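Local atomic coordinates of transketolase (Campylobacter jejuni, PDB entry 3L84), a protein that belongs to the thiamine diphosphate-dependent transketolase family and pairs with a second copy of itself as a dimer. Residues A425-L430 against F462-F468. Numbering follows the deposited sequence.
Sequences ARIAAL and FRAMPNF
In the pyrimidine-binding domain of this transketolase, an alanine-lined flank of helix 418-431 packs on the turn that leads out of helix 458-464 into strand 469-471. Ala425, Arg426 and Ala429 meet Met465, Asn467 and Phe468 there. Met465 is a selenomethionine and the first residue to leave helical geometry. Its CG lies anti to the backbone N (chi1 180°), and the extended chain carries Met465 SE to the helix backbone, 3.6 Å from Arg426 CA. The chain then bends at chi3, and the methyl Met465 CE comes 4.4 Å from Ala425 CB. The small Ala429 side chain lets the loop backbone come close: Ala429 CB is 3.3 Å from Pro466 O. Ala429 CB also meets the Phe468 ring at the edge, 3.7 Å from Phe468 CD1. Ala425 O lies in the plane of that ring, also at its edge, 3.5 Å from Phe468 CE1. This oxygen already accepts the helical hydrogen bond of Ala429 N. Over one face of the Phe468 ring, toward its rim, stands Phe462 CD2, and Phe462 CZ reaches Ala425 CB at 4.3 Å. The one hydrogen bond across the contact runs from Asn467 ND2 to Ala429 O, at 3.0 Å with an N-H...O angle of 153°. The donor stands above the carbonyl plane, 40° out of it, while the oxygen lies close to the plane of the Asn467 amide. The guanidinium of Arg426 turns to the second subunit, with a salt bridge to Glu457 and hydrogen bonds to Pro451 O and Gln454 O there. The buried contact thus borders the dimer interface. On the sheet side, Phe462 makes an edge-to-face contact with Phe439 of the central strand 436-440, Phe468 meets Phe437 with the planes at about 55°, and Ile427 and Ala428 pack on Asn399 of helix 391-404.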
loop_
_atom_site.group_PDB
_atom_site.type_symbol
_atom_site.label_atom_id
_atom_site.label_comp_id
_atom_site.label_asym_id
_atom_site.label_seq_id
_atom_site.Cartn_x
_atom_site.Cartn_y
_atom_site.Cartn_z
ATOM N N ALA A 425 8.856 -0.017 -0.322
ATOM C CA ALA A 425 9.720 -0.329 -1.450
ATOM C C ALA A 425 10.226 0.943 -2.117
ATOM O O ALA A 425 11.372 1.030 -2.550
ATOM C CB ALA A 425 9.010 -1.252 -2.458
ATOM N N ARG A 426 9.364 1.949 -2.207
ATOM C CA ARG A 426 9.750 3.192 -2.811
ATOM C C ARG A 426 10.861 3.868 -2.026
ATOM O O ARG A 426 11.747 4.472 -2.646
ATOM C CB ARG A 426 8.538 4.110 -2.906
ATOM C CG ARG A 426 8.713 5.206 -3.916
ATOM C CD ARG A 426 7.471 6.139 -4.002
ATOM N NE ARG A 426 7.504 6.930 -5.226
ATOM C CZ ARG A 426 7.843 8.208 -5.313
ATOM N NH1 ARG A 426 8.171 8.901 -4.246
ATOM N NH2 ARG A 426 7.823 8.788 -6.502
ATOM N N ILE A 427 10.841 3.803 -0.701
ATOM C CA ILE A 427 11.939 4.345 0.094
ATOM C C ILE A 427 13.236 3.579 -0.184
ATOM O O ILE A 427 14.321 4.189 -0.264
ATOM C CB ILE A 427 11.599 4.344 1.589
ATOM C CG1 ILE A 427 10.420 5.264 1.897
ATOM C CG2 ILE A 427 12.822 4.736 2.428
ATOM C CD1 ILE A 427 10.826 6.766 1.925
ATOM N N ALA A 428 13.177 2.271 -0.328
ATOM C CA ALA A 428 14.366 1.506 -0.723
ATOM C C ALA A 428 14.951 2.043 -2.016
ATOM O O ALA A 428 16.177 2.194 -2.168
ATOM C CB ALA A 428 14.028 0.024 -0.835
ATOM N N ALA A 429 14.088 2.284 -2.999
ATOM C CA ALA A 429 14.493 2.812 -4.286
ATOM C C ALA A 429 15.074 4.207 -4.168
ATOM O O ALA A 429 16.132 4.506 -4.748
ATOM C CB ALA A 429 13.314 2.765 -5.248
ATOM N N LEU A 430 14.417 5.088 -3.428
ATOM C CA LEU A 430 14.901 6.451 -3.212
ATOM C C LEU A 430 16.299 6.451 -2.642
ATOM O O LEU A 430 17.135 7.277 -3.030
ATOM C CB LEU A 430 13.929 7.198 -2.275
ATOM C CG LEU A 430 12.678 7.747 -2.999
ATOM C CD1 LEU A 430 11.481 7.889 -2.018
ATOM C CD2 LEU A 430 12.973 9.070 -3.714
ATOM N N PHE A 462 6.154 -1.818 -10.688
ATOM C CA PHE A 462 7.553 -1.979 -10.352
ATOM C C PHE A 462 8.483 -1.530 -11.474
ATOM O O PHE A 462 9.532 -0.945 -11.192
ATOM C CB PHE A 462 7.843 -3.399 -9.825
ATOM C CG PHE A 462 7.572 -3.504 -8.389
ATOM C CD1 PHE A 462 6.310 -3.614 -7.908
ATOM C CD2 PHE A 462 8.650 -3.461 -7.502
ATOM C CE1 PHE A 462 6.087 -3.601 -6.480
ATOM C CE2 PHE A 462 8.441 -3.494 -6.152
ATOM C CZ PHE A 462 7.180 -3.513 -5.649
ATOM N N ARG A 463 8.109 -1.733 -12.721
ATOM C CA ARG A 463 8.909 -1.233 -13.819
ATOM C C ARG A 463 8.891 0.271 -13.863
ATOM O O ARG A 463 9.947 0.879 -14.134
ATOM C CB ARG A 463 8.441 -1.810 -15.137
ATOM C CG ARG A 463 8.750 -3.289 -15.249
ATOM C CD ARG A 463 8.136 -3.856 -16.492
ATOM N NE ARG A 463 8.539 -5.246 -16.712
ATOM C CZ ARG A 463 7.926 -6.057 -17.542
ATOM N NH1 ARG A 463 6.806 -5.683 -18.142
ATOM N NH2 ARG A 463 8.388 -7.304 -17.688
ATOM N N ALA A 464 7.778 0.927 -13.541
ATOM C CA ALA A 464 7.697 2.379 -13.585
ATOM C C ALA A 464 8.441 3.040 -12.428
ATOM O O ALA A 464 8.872 4.185 -12.552
ATOM C CB ALA A 464 6.254 2.834 -13.570
HETATM N N MSE A 465 8.549 2.391 -11.275
HETATM C CA MSE A 465 9.268 2.930 -10.138
HETATM C C MSE A 465 10.760 3.077 -10.457
HETATM O O MSE A 465 11.439 2.088 -10.777
HETATM C CB MSE A 465 9.072 2.018 -8.932
HETATM C CG MSE A 465 9.817 2.526 -7.686
HETATM SE SE MSE A 465 9.420 1.562 -6.044
HETATM C CE MSE A 465 9.108 -0.252 -6.727
ATOM N N PRO A 466 11.299 4.287 -10.326
ATOM C CA PRO A 466 12.736 4.438 -10.534
ATOM C C PRO A 466 13.596 3.637 -9.572
ATOM O O PRO A 466 13.157 3.302 -8.467
ATOM C CB PRO A 466 12.950 5.953 -10.348
ATOM C CG PRO A 466 11.627 6.554 -10.690
ATOM C CD PRO A 466 10.632 5.587 -10.141
ATOM N N ASN A 467 14.857 3.434 -9.955
ATOM C CA ASN A 467 15.864 2.834 -9.085
ATOM C C ASN A 467 15.474 1.446 -8.559
ATOM O O ASN A 467 15.733 1.124 -7.418
ATOM C CB ASN A 467 16.220 3.728 -7.874
ATOM C CG ASN A 467 16.907 4.996 -8.234
ATOM O OD1 ASN A 467 17.403 5.161 -9.369
ATOM N ND2 ASN A 467 17.029 5.886 -7.262
ATOM N N PHE A 468 14.857 0.656 -9.413
ATOM C CA PHE A 468 14.501 -0.728 -9.141
ATOM C C PHE A 468 14.799 -1.531 -10.354
ATOM O O PHE A 468 14.539 -1.084 -11.518
ATOM C CB PHE A 468 13.003 -0.914 -8.860
ATOM C CG PHE A 468 12.693 -1.462 -7.501
ATOM C CD1 PHE A 468 12.459 -0.605 -6.486
ATOM C CD2 PHE A 468 12.757 -2.822 -7.224
ATOM C CE1 PHE A 468 12.208 -1.028 -5.277
ATOM C CE2 PHE A 468 12.460 -3.259 -5.923
ATOM C CZ PHE A 468 12.227 -2.365 -4.968
#